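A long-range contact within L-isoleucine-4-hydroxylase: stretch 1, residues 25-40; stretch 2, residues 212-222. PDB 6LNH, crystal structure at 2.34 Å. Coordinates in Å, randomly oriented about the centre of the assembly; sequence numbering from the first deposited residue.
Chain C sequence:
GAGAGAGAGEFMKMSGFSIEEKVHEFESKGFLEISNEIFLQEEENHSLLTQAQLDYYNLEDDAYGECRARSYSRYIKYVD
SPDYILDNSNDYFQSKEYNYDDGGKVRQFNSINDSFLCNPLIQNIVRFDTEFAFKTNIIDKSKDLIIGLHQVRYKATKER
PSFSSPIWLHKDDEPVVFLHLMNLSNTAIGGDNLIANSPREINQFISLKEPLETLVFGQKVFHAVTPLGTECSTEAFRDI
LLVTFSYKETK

Stretch 1 25-40: EFESKGFLEISNEIFL
Stretch 2 212-222: LETLVFGQKVF

Val216 is the hub of the apolar centre. Its chi1 is m, and its two methyls reach different partners: CG2 lies 3.3 Å from Leu32 CB and 3.5 Å from Phe26 CD1, while CG1 lies 3.7 Å from Ile34 CD1. Leu32 (chi1 t, chi2 -108°), Ile34 (m, t), Val216 and Thr214 share one face of an antiparallel pair, strand 31-34 against strand 214-218, whose directions differ by 166°; Phe31, Glu33, Leu215 and Phe217 take the other face.

The register pairs Phe31 with Phe217, Leu32 with Val216, Glu33 with Leu215 and Ile34 with Thr214, at CA-CA distances of 4.7, 5.2, 4.6 and 4.9 Å. Extended backbones place hydrogen bonds at alternate pairs: Leu32 N to Val216 O is 3.1 Å, Val216 N to Leu32 O 3.0 Å, Ile34 N to Thr214 O 2.7 Å and nearly linear, and Thr214 N to Ile34 O 3.0 Å. Between them, Glu33 CA makes a CA-H...O contact with Thr214 O at 3.5 Å; on the far side of Leu32, Phe31 CA does the same with Val216 O at 3.2 Å.

Beyond Ile34, the chain passes through a 3-10 segment at 37-39; there Phe39 (chi1 m) points its CA-to-CB bond toward the other stretch, and its CB lies 3.8 Å from CD1 of Leu212 (m, t; phi/psi 70/11) and its ring presents an edge to Thr214 OG1, 3.6 Å from CE2.

At the other end, helix 25-29 crosses strand 214-218 at -48°, axes 8.8 Å apart. Phe26 (t, 68°) directs its ring edge at the backbone, CE1 being 3.4 Å from Gly218 N, which donates to Gly30 O at 2.8 Å. Gly30 leaves the helix with phi/psi 91/-6; a CB there would jam against the preceding carbonyl and sit 3.1 Å from Val221 CG1.

At the solvent-exposed polar edge, Lys220, t throughout, extends its NZ to Ser28 O, a very short 2.4 Å hydrogen bond near the helix end.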

# COMPACT_ATOMS: atom_id res chain seq x y z
N GLU C 25 23.52 13.74 16.40
CA GLU C 25 22.27 14.15 15.76
C GLU C 25 21.09 13.96 16.69
O GLU C 25 20.21 14.83 16.78
CB GLU C 25 22.05 13.37 14.46
CG GLU C 25 20.83 13.85 13.69
CD GLU C 25 20.72 13.24 12.30
OE1 GLU C 25 21.58 12.42 11.93
OE2 GLU C 25 19.76 13.60 11.58
N PHE C 26 21.03 12.82 17.39
CA PHE C 26 19.95 12.58 18.34
C PHE C 26 19.91 13.65 19.42
O PHE C 26 18.84 14.12 19.81
CB PHE C 26 20.10 11.19 18.95
CG PHE C 26 19.25 10.95 20.17
CD1 PHE C 26 17.88 10.88 20.06
CD2 PHE C 26 19.83 10.81 21.42
CE1 PHE C 26 17.09 10.66 21.18
CE2 PHE C 26 19.06 10.59 22.54
CZ PHE C 26 17.68 10.51 22.42
N GLU C 27 21.08 14.04 19.93
CA GLU C 27 21.14 15.02 21.01
C GLU C 27 20.69 16.40 20.57
O GLU C 27 20.06 17.13 21.35
CB GLU C 27 22.56 15.06 21.58
CG GLU C 27 22.86 13.85 22.41
CD GLU C 27 24.25 13.85 23.00
OE1 GLU C 27 25.15 14.51 22.44
OE2 GLU C 27 24.43 13.20 24.05
N SER C 28 21.00 16.80 19.33
CA SER C 28 20.59 18.13 18.87
C SER C 28 19.13 18.13 18.42
O SER C 28 18.43 19.14 18.57
CB SER C 28 21.50 18.62 17.75
OG SER C 28 20.96 18.32 16.47
N LYS C 29 18.65 17.01 17.88
CA LYS C 29 17.29 16.93 17.35
C LYS C 29 16.28 16.40 18.36
O LYS C 29 15.11 16.77 18.30
CB LYS C 29 17.26 16.05 16.11
CG LYS C 29 17.15 16.80 14.79
CD LYS C 29 17.49 15.89 13.62
CE LYS C 29 16.87 14.51 13.79
NZ LYS C 29 17.04 13.64 12.59
N GLY C 30 16.70 15.54 19.29
CA GLY C 30 15.77 14.95 20.23
C GLY C 30 15.17 13.64 19.78
O GLY C 30 14.43 13.01 20.55
N PHE C 31 15.46 13.25 18.54
CA PHE C 31 14.94 11.99 17.97
C PHE C 31 15.91 11.52 16.88
O PHE C 31 16.72 12.33 16.41
CB PHE C 31 13.52 12.18 17.43
CG PHE C 31 13.45 12.95 16.14
CD1 PHE C 31 13.44 14.34 16.14
CD2 PHE C 31 13.40 12.30 14.92
CE1 PHE C 31 13.37 15.05 14.95
CE2 PHE C 31 13.33 13.01 13.73
CZ PHE C 31 13.32 14.38 13.75
N LEU C 32 15.81 10.25 16.49
CA LEU C 32 16.74 9.72 15.46
C LEU C 32 16.14 8.46 14.84
O LEU C 32 15.81 7.53 15.59
CB LEU C 32 18.07 9.40 16.14
CG LEU C 32 19.29 9.33 15.23
CD1 LEU C 32 19.75 7.89 15.06
CD2 LEU C 32 18.99 9.95 13.87
N GLU C 33 15.99 8.45 13.51
CA GLU C 33 15.48 7.25 12.80
C GLU C 33 16.69 6.38 12.46
O GLU C 33 17.70 6.93 12.00
CB GLU C 33 14.71 7.64 11.54
CG GLU C 33 13.89 8.91 11.71
CD GLU C 33 13.50 9.57 10.40
OE1 GLU C 33 13.74 10.79 10.26
OE2 GLU C 33 12.95 8.87 9.52
N ILE C 34 16.59 5.08 12.71
CA ILE C 34 17.72 4.15 12.41
C ILE C 34 17.22 3.06 11.46
O ILE C 34 16.12 2.55 11.70
CB ILE C 34 18.29 3.55 13.71
CG1 ILE C 34 18.88 4.64 14.62
CG2 ILE C 34 19.30 2.47 13.40
CD1 ILE C 34 19.19 4.16 16.02
N SER C 35 18.01 2.74 10.44
CA SER C 35 17.64 1.69 9.45
C SER C 35 17.87 0.31 10.08
O SER C 35 18.65 0.22 11.03
CB SER C 35 18.40 1.85 8.17
OG SER C 35 18.29 3.18 7.69
N ASN C 36 17.24 -0.73 9.52
CA ASN C 36 17.36 -2.11 10.05
C ASN C 36 18.64 -2.79 9.58
O ASN C 36 18.92 -3.90 10.07
CB ASN C 36 16.13 -2.96 9.70
CG ASN C 36 15.73 -2.84 8.25
OD1 ASN C 36 16.37 -2.14 7.47
ND2 ASN C 36 14.66 -3.53 7.87
N GLU C 37 19.38 -2.15 8.67
CA GLU C 37 20.62 -2.73 8.10
C GLU C 37 21.59 -3.13 9.21
O GLU C 37 22.23 -4.18 9.08
CB GLU C 37 21.28 -1.76 7.12
CG GLU C 37 20.74 -0.34 7.20
CD GLU C 37 21.51 0.66 6.36
OE1 GLU C 37 20.92 1.68 5.96
OE2 GLU C 37 22.71 0.42 6.12
N ILE C 38 21.71 -2.31 10.26
CA ILE C 38 22.67 -2.59 11.37
C ILE C 38 22.26 -3.87 12.10
O ILE C 38 23.13 -4.48 12.74
CB ILE C 38 22.76 -1.40 12.34
CG1 ILE C 38 21.46 -1.20 13.11
CG2 ILE C 38 23.18 -0.14 11.60
CD1 ILE C 38 21.48 -0.01 14.03
N PHE C 39 20.98 -4.25 12.02
CA PHE C 39 20.50 -5.47 12.73
C PHE C 39 20.34 -6.63 11.73
O PHE C 39 19.90 -7.71 12.15
CB PHE C 39 19.20 -5.18 13.48
CG PHE C 39 19.25 -3.97 14.38
CD1 PHE C 39 20.23 -3.86 15.35
CD2 PHE C 39 18.33 -2.95 14.25
CE1 PHE C 39 20.28 -2.74 16.18
CE2 PHE C 39 18.38 -1.84 15.08
CZ PHE C 39 19.35 -1.74 16.04
N LEU C 40 20.70 -6.41 10.47
CA LEU C 40 20.57 -7.47 9.43
C LEU C 40 21.88 -7.61 8.66
O LEU C 40 21.85 -7.50 7.42
CB LEU C 40 19.41 -7.10 8.50
CG LEU C 40 18.02 -7.17 9.14
CD1 LEU C 40 17.00 -6.44 8.28
CD2 LEU C 40 17.59 -8.61 9.37
N LEU C 212 12.42 -4.31 12.11
CA LEU C 212 13.67 -3.79 12.73
C LEU C 212 13.88 -2.32 12.37
O LEU C 212 14.97 -1.81 12.65
CB LEU C 212 14.89 -4.68 12.46
CG LEU C 212 14.70 -6.15 12.80
CD1 LEU C 212 15.96 -6.94 12.49
CD2 LEU C 212 14.31 -6.31 14.26
N GLU C 213 12.87 -1.66 11.79
CA GLU C 213 13.01 -0.19 11.58
C GLU C 213 12.97 0.41 12.98
O GLU C 213 12.16 -0.04 13.80
CB GLU C 213 11.96 0.35 10.61
CG GLU C 213 12.42 0.30 9.16
CD GLU C 213 11.58 1.09 8.18
OE1 GLU C 213 10.38 0.77 8.04
OE2 GLU C 213 12.12 2.01 7.54
N THR C 214 13.80 1.42 13.23
CA THR C 214 13.95 1.87 14.61
C THR C 214 13.83 3.38 14.71
O THR C 214 14.30 4.12 13.83
CB THR C 214 15.30 1.39 15.17
OG1 THR C 214 15.29 -0.04 15.28
CG2 THR C 214 15.58 1.99 16.55
N LEU C 215 13.21 3.84 15.79
CA LEU C 215 13.07 5.25 16.12
C LEU C 215 13.43 5.44 17.59
O LEU C 215 12.90 4.73 18.45
CB LEU C 215 11.65 5.75 15.86
CG LEU C 215 11.41 7.26 15.77
CD1 LEU C 215 9.92 7.49 15.63
CD2 LEU C 215 11.96 8.00 16.98
N VAL C 216 14.34 6.36 17.87
CA VAL C 216 14.79 6.65 19.23
C VAL C 216 14.26 8.02 19.65
O VAL C 216 14.32 8.98 18.87
CB VAL C 216 16.32 6.55 19.34
CG1 VAL C 216 16.80 5.31 18.60
CG2 VAL C 216 17.01 7.77 18.81
N PHE C 217 13.68 8.10 20.85
CA PHE C 217 13.10 9.32 21.38
C PHE C 217 13.88 9.83 22.58
O PHE C 217 14.26 9.05 23.46
CB PHE C 217 11.64 9.13 21.82
CG PHE C 217 10.74 8.57 20.77
CD1 PHE C 217 10.48 9.27 19.60
CD2 PHE C 217 10.10 7.36 20.97
CE1 PHE C 217 9.63 8.75 18.64
CE2 PHE C 217 9.25 6.84 20.02
CZ PHE C 217 9.01 7.53 18.86
N GLY C 218 14.08 11.15 22.63
CA GLY C 218 14.46 11.83 23.85
C GLY C 218 13.30 12.66 24.36
O GLY C 218 12.23 12.72 23.77
N GLN C 219 13.53 13.32 25.50
CA GLN C 219 12.49 14.10 26.15
C GLN C 219 12.51 15.57 25.74
O GLN C 219 11.72 16.36 26.26
CB GLN C 219 12.63 14.00 27.67
CG GLN C 219 12.12 12.72 28.29
CD GLN C 219 12.58 12.57 29.73
OE1 GLN C 219 13.58 13.16 30.13
NE2 GLN C 219 11.85 11.78 30.51
N LYS C 220 13.40 15.94 24.82
CA LYS C 220 13.47 17.31 24.33
C LYS C 220 12.32 17.63 23.37
O LYS C 220 12.01 18.81 23.18
CB LYS C 220 14.84 17.51 23.67
CG LYS C 220 14.96 18.63 22.68
CD LYS C 220 16.41 18.79 22.28
CE LYS C 220 16.57 19.73 21.11
NZ LYS C 220 18.00 19.99 20.81
N VAL C 221 11.66 16.62 22.82
CA VAL C 221 10.55 16.82 21.90
C VAL C 221 9.38 15.96 22.35
O VAL C 221 9.53 15.02 23.13
CB VAL C 221 10.92 16.46 20.44
CG1 VAL C 221 11.99 17.41 19.92
CG2 VAL C 221 11.38 15.01 20.35
N PHE C 222 8.20 16.32 21.86
CA PHE C 222 7.04 15.47 22.02
C PHE C 222 6.98 14.46 20.89
O PHE C 222 7.51 14.69 19.80
CB PHE C 222 5.75 16.30 22.04
CG PHE C 222 5.60 17.17 23.25
CD1 PHE C 222 6.28 18.37 23.34
CD2 PHE C 222 4.77 16.80 24.29
CE1 PHE C 222 6.14 19.18 24.45
CE2 PHE C 222 4.62 17.60 25.40
CZ PHE C 222 5.31 18.80 25.48